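Local coordinates for protein HcgB (PDB 5D5P) that probably transfers a guanylyl group to a pyridinol precursor during biosynthesis of the iron-guanylylpyridinol cofactor of [Fe]-hydrogenase, at residues Gln31-Ser36 with Ala95-Thr100; Ile99-Leu104 with Asp139-Leu144. One frame throughout, in Å; residues are numbered along the deposited sequence. Where two conformers were deposited one is given.

Contact 1 (Gln31-Ser36 with Ala95-Thr100)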
loop_
_atom_site.group_PDB
_atom_site.type_symbol
_atom_site.label_atom_id
_atom_site.label_comp_id
_atom_site.label_asym_id
_atom_site.label_seq_id
_atom_site.Cartn_x
_atom_site.Cartn_y
_atom_site.Cartn_z
ATOM N N GLN A 31 9.571 -1.932 15.513
ATOM C CA GLN A 31 9.383 -0.914 16.533
ATOM C C GLN A 31 10.726 -0.279 16.897
ATOM O O GLN A 31 10.828 0.935 17.056
ATOM C CB GLN A 31 8.717 -1.508 17.775
ATOM C CG GLN A 31 7.289 -1.959 17.542
ATOM C CD GLN A 31 6.644 -2.532 18.788
ATOM O OE1 GLN A 31 7.252 -2.563 19.858
ATOM N NE2 GLN A 31 5.403 -2.986 18.656
ATOM N N SER A 32 11.754 -1.111 17.003
ATOM C CA SER A 32 13.081 -0.657 17.391
ATOM C C SER A 32 13.688 0.300 16.365
ATOM O O SER A 32 14.273 1.314 16.716
ATOM C CB SER A 32 14.002 -1.862 17.607
ATOM O OG SER A 32 15.295 -1.436 17.974
ATOM N N THR A 33 13.515 -0.030 15.091
ATOM C CA THR A 33 13.999 0.770 13.994
ATOM C C THR A 33 13.366 2.143 14.000
ATOM O O THR A 33 14.031 3.141 13.743
ATOM C CB THR A 33 13.688 0.063 12.662
ATOM O OG1 THR A 33 14.396 -1.184 12.640
ATOM C CG2 THR A 33 14.115 0.909 11.477
ATOM N N ILE A 34 12.061 2.180 14.257
ATOM C CA ILE A 34 11.321 3.447 14.287
ATOM C C ILE A 34 11.732 4.273 15.505
ATOM O O ILE A 34 12.028 5.461 15.388
ATOM C CB ILE A 34 9.773 3.221 14.281
ATOM C CG1 ILE A 34 9.318 2.695 12.913
ATOM C CG2 ILE A 34 9.033 4.508 14.634
ATOM C CD1 ILE A 34 7.863 2.215 12.849
ATOM N N LYS A 35 11.764 3.649 16.677
ATOM C CA LYS A 35 12.022 4.398 17.912
ATOM C C LYS A 35 13.476 4.861 18.015
ATOM O O LYS A 35 13.757 5.853 18.676
ATOM C CB LYS A 35 11.616 3.566 19.126
ATOM C CG LYS A 35 10.110 3.360 19.219
ATOM C CD LYS A 35 9.747 2.428 20.365
ATOM C CE LYS A 35 8.247 2.387 20.623
ATOM N NZ LYS A 35 7.851 1.194 21.448
ATOM N N SER A 36 14.396 4.152 17.360
ATOM C CA SER A 36 15.812 4.480 17.505
ATOM C C SER A 36 16.295 5.440 16.423
ATOM O O SER A 36 17.459 5.844 16.430
ATOM C CB SER A 36 16.669 3.214 17.492
ATOM O OG SER A 36 16.796 2.696 16.180
ATOM N N ALA A 95 18.895 9.952 5.943
ATOM C CA ALA A 95 17.836 9.744 6.939
ATOM C C ALA A 95 17.822 8.291 7.404
ATOM O O ALA A 95 18.089 7.391 6.603
ATOM C CB ALA A 95 16.473 10.130 6.355
ATOM N N ASP A 96 17.518 8.074 8.687
ATOM C CA ASP A 96 17.350 6.740 9.286
ATOM C C ASP A 96 15.944 6.211 9.061
ATOM O O ASP A 96 15.682 5.000 9.108
ATOM C CB ASP A 96 17.566 6.772 10.803
ATOM C CG ASP A 96 18.935 7.219 11.184
ATOM O OD1 ASP A 96 19.888 6.891 10.444
ATOM O OD2 ASP A 96 19.061 7.876 12.239
ATOM N N LEU A 97 15.030 7.144 8.871
ATOM C CA LEU A 97 13.615 6.810 8.758
ATOM C C LEU A 97 12.986 7.814 7.804
ATOM O O LEU A 97 13.291 9.002 7.883
ATOM C CB LEU A 97 12.942 6.860 10.143
ATOM C CG LEU A 97 11.640 6.070 10.303
ATOM C CD1 LEU A 97 11.901 4.544 10.290
ATOM C CD2 LEU A 97 10.888 6.515 11.562
ATOM N N ILE A 98 12.146 7.330 6.900
ATOM C CA ILE A 98 11.484 8.187 5.922
ATOM C C ILE A 98 9.974 8.002 6.055
ATOM O O ILE A 98 9.477 6.882 6.059
ATOM C CB ILE A 98 11.902 7.852 4.472
ATOM C CG1 ILE A 98 13.354 8.255 4.221
ATOM C CG2 ILE A 98 11.003 8.595 3.451
ATOM C CD1 ILE A 98 14.385 7.288 4.817
ATOM N N ILE A 99 9.255 9.109 6.178
ATOM C CA ILE A 99 7.800 9.035 6.153
ATOM C C ILE A 99 7.327 9.698 4.893
ATOM O O ILE A 99 7.705 10.836 4.613
ATOM C CB ILE A 99 7.158 9.703 7.380
ATOM C CG1 ILE A 99 7.686 9.009 8.631
ATOM C CG2 ILE A 99 5.609 9.598 7.252
ATOM C CD1 ILE A 99 7.367 9.720 9.849
ATOM N N THR A 100 6.586 8.952 4.086
ATOM C CA THR A 100 6.156 9.469 2.792
ATOM C C THR A 100 4.674 9.297 2.611
ATOM O O THR A 100 4.075 8.380 3.158
ATOM C CB THR A 100 6.903 8.745 1.633
ATOM O OG1 THR A 100 6.439 9.252 0.385
ATOM C CG2 THR A 100 6.647 7.225 1.680
#

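Contact 2 (Ile99-Leu104 with Asp139-Leu144)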
loop_
_atom_site.group_PDB
_atom_site.type_symbol
_atom_site.label_atom_id
_atom_site.label_comp_id
_atom_site.label_asym_id
_atom_site.label_seq_id
_atom_site.Cartn_x
_atom_site.Cartn_y
_atom_site.Cartn_z
ATOM N N ILE A 99 9.255 9.109 6.178
ATOM C CA ILE A 99 7.800 9.035 6.153
ATOM C C ILE A 99 7.327 9.698 4.893
ATOM O O ILE A 99 7.705 10.836 4.613
ATOM C CB ILE A 99 7.158 9.703 7.380
ATOM C CG1 ILE A 99 7.686 9.009 8.631
ATOM C CG2 ILE A 99 5.609 9.598 7.252
ATOM C CD1 ILE A 99 7.367 9.720 9.849
ATOM N N THR A 100 6.586 8.952 4.086
ATOM C CA THR A 100 6.156 9.469 2.792
ATOM C C THR A 100 4.674 9.297 2.611
ATOM O O THR A 100 4.075 8.380 3.158
ATOM C CB THR A 100 6.903 8.745 1.633
ATOM O OG1 THR A 100 6.439 9.252 0.385
ATOM C CG2 THR A 100 6.647 7.225 1.680
ATOM N N ARG A 101 4.063 10.194 1.843
ATOM C CA ARG A 101 2.661 10.041 1.558
ATOM C C ARG A 101 2.442 10.515 0.141
ATOM O O ARG A 101 3.101 11.448 -0.289
ATOM C CB ARG A 101 1.836 10.859 2.540
ATOM C CG ARG A 101 0.388 10.817 2.284
ATOM C CD ARG A 101 -0.350 11.925 2.979
ATOM N NE ARG A 101 -1.758 11.613 2.876
ATOM C CZ ARG A 101 -2.642 12.292 2.167
ATOM N NH1 ARG A 101 -2.272 13.350 1.448
ATOM N NH2 ARG A 101 -3.897 11.884 2.182
ATOM N N GLY A 102 1.574 9.841 -0.596
ATOM C CA GLY A 102 1.285 10.249 -1.955
ATOM C C GLY A 102 0.273 9.287 -2.521
ATOM O O GLY A 102 -0.311 8.477 -1.798
ATOM N N ARG A 103 0.096 9.317 -3.832
ATOM C CA ARG A 103 -0.878 8.433 -4.449
ATOM C C ARG A 103 -0.459 6.971 -4.274
ATOM O O ARG A 103 0.726 6.660 -4.271
ATOM C CB ARG A 103 -1.013 8.805 -5.928
ATOM C CG ARG A 103 -2.324 8.519 -6.507
ATOM C CD ARG A 103 -2.481 9.386 -7.733
ATOM N NE ARG A 103 -1.551 8.964 -8.778
ATOM C CZ ARG A 103 -0.912 9.781 -9.622
ATOM N NH1 ARG A 103 -1.076 11.102 -9.569
ATOM N NH2 ARG A 103 -0.117 9.255 -10.566
ATOM N N LEU A 104 -1.435 6.096 -4.068
ATOM C CA LEU A 104 -1.188 4.667 -3.974
ATOM C C LEU A 104 -0.765 4.100 -5.333
ATOM O O LEU A 104 0.240 3.387 -5.449
ATOM C CB LEU A 104 -2.453 3.959 -3.489
ATOM C CG LEU A 104 -2.446 2.444 -3.669
ATOM C CD1 LEU A 104 -1.348 1.764 -2.799
ATOM C CD2 LEU A 104 -3.834 1.930 -3.308
ATOM N N ASP A 139 -5.506 17.553 7.197
ATOM C CA ASP A 139 -4.681 17.328 8.384
ATOM C C ASP A 139 -5.199 16.168 9.197
ATOM O O ASP A 139 -4.422 15.372 9.737
ATOM C CB ASP A 139 -4.664 18.548 9.307
ATOM C CG ASP A 139 -3.899 19.695 8.735
ATOM O OD1 ASP A 139 -3.175 19.457 7.741
ATOM O OD2 ASP A 139 -4.006 20.819 9.290
ATOM N N LYS A 140 -6.515 16.015 9.213
ATOM C CA LYS A 140 -7.101 14.908 9.945
ATOM C C LYS A 140 -6.863 13.626 9.169
ATOM O O LYS A 140 -6.645 12.576 9.760
ATOM C CB LYS A 140 -8.591 15.143 10.176
ATOM C CG LYS A 140 -8.866 15.946 11.458
ATOM C CD LYS A 140 -10.326 15.929 11.850
ATOM C CE LYS A 140 -10.535 16.555 13.222
ATOM N NZ LYS A 140 -11.945 16.442 13.691
ATOM N N THR A 141 -6.825 13.721 7.847
ATOM C CA THR A 141 -6.508 12.550 7.024
ATOM C C THR A 141 -5.061 12.059 7.244
ATOM O O THR A 141 -4.832 10.868 7.471
ATOM C CB THR A 141 -6.745 12.843 5.538
ATOM O OG1 THR A 141 -8.131 13.168 5.334
ATOM C CG2 THR A 141 -6.352 11.631 4.680
ATOM N N VAL A 142 -4.094 12.973 7.208
ATOM C CA VAL A 142 -2.696 12.578 7.406
ATOM C C VAL A 142 -2.496 12.025 8.832
ATOM O O VAL A 142 -1.839 11.008 9.017
ATOM C CB VAL A 142 -1.754 13.770 7.128
ATOM C CG1 VAL A 142 -0.310 13.418 7.449
ATOM C CG2 VAL A 142 -1.876 14.175 5.663
ATOM N N GLU A 143 -3.099 12.679 9.823
ATOM C CA GLU A 143 -3.043 12.212 11.205
ATOM C C GLU A 143 -3.525 10.766 11.335
ATOM O O GLU A 143 -2.818 9.926 11.891
ATOM C CB GLU A 143 -3.884 13.115 12.110
ATOM C CG GLU A 143 -3.884 12.680 13.556
ATOM C CD GLU A 143 -4.728 13.594 14.437
ATOM O OE1 GLU A 143 -5.633 14.281 13.914
ATOM O OE2 GLU A 143 -4.461 13.645 15.650
ATOM N N LEU A 144 -4.710 10.465 10.803
ATOM C CA LEU A 144 -5.253 9.112 10.882
ATOM C C LEU A 144 -4.345 8.111 10.151
ATOM O O LEU A 144 -4.166 6.980 10.623
ATOM C CB LEU A 144 -6.658 9.054 10.293
ATOM C CG LEU A 144 -7.308 7.675 10.282
ATOM C CD1 LEU A 144 -7.424 7.194 11.726
ATOM C CD2 LEU A 144 -8.671 7.712 9.604
#

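Contact 1 (Gln31-Ser36 with Ala95-Thr100)
Asp96 OD2, on the residue just before the Leu97 that meets Ile34, is gripped by two backbone donors, Lys38 N and Asn39 N. This carboxylate oxygen therefore ties the approach to strand 97-103 to the turn after helix 24-35 and to the first residue of strand 39-43, and the apolar meeting lies one residue further on. There the Leu97 side chain starts toward the helix and spreads its two methyls on the last turn. CD1 reaches Ile34 CG1 at 4.1 Å, while CD2 reaches Ile34 CG2 at 4.1 Å, so each arm of the leucine is nearest a different branch of the isoleucine. Both methyls also come close to the helix backbone, with Leu97 CD2 4.1 Å from Ile34 CA. Ile34 starts away from the strand, which leaves its CA facing the leucine, 6.9 Å from Leu97 CA. Its CG1 stands beside the backbone N (chi1 -70°), which leaves CG2 anti to that N, and both branches stay on the flank within reach of the leucine methyls. Thr33 adds a looser flank: its CG2 lies 4.4 Å from Leu97 CD1, and its hydroxyl is bonded within the helix to Ala29 O. Leu97 also touches Val40, Ile115 and Ala37, and Ile60 and Ile155 adjoin Ile34. The contact is helix-on-sheet packing of an alpha/beta fold, in which the end of helix 24-35 lies against the start of a central strand.

Contact 2 (Ile99-Leu104 with Asp139-Leu144)
Arg101 passes obliquely across Val142, whose methyl CG2 it meets, and touches Thr141 with its far end. Val142 CG2 sits over one face of the guanidinium, displaced from its middle on the NE side, and is 3.8 Å from Arg101 NE. The same methyl meets the aliphatic part of the chain, with Arg101 CD also 3.8 Å away. Thr141 CG2 comes obliquely to the group, 3.5 Å from Arg101 NH2, and the two side chains cross at about a right angle. Arg101 gets this far because its CG is anti to the backbone N (chi1 177°) and the chain stays extended to NE, bridging the 8.3 Å between the CA atoms of Arg101 and Val142. In the next shell, Glu145 OE1 forms a salt bridge with Arg101 NE, fastening strand to helix by charge, while Thr141 OG1 is hydrogen-bonded to Asn136 ND2. A leucine in place of Arg101 would probably leave Glu145 without this charged mate and strip the flat cover from Val142 CG2. Ser128 of strand 122-128 touches both Arg101 and Thr141, and Ser111 of strand 111-117 also borders the arginine, so helix 138-151 packs over one face of the sheet with Arg101 spanning to it from strand 97-103, while Asp139 reaches helix 47-57.

Overall arrangement
Both contacts use strand 97-103, with Ile99 and Thr100 common to their segments, yet their centres are 16 Å apart, on opposite sides of the centre of the chain. Contact 1 joins the start of the strand to the earlier helix 24-35; contact 2 joins its later part to helix 138-151, near the C-terminus. Leu97 and Arg101 emerge on the same face of the strand, toward its two ends, with helix 81-92 on the other face. Strand 97-103 lies mid-sheet, parallel to 39-43 and antiparallel to 111-117. One central strand thus holds helices from the early and late parts of the chain, by apolar packing in contact 1 and by an arginine in contact 2.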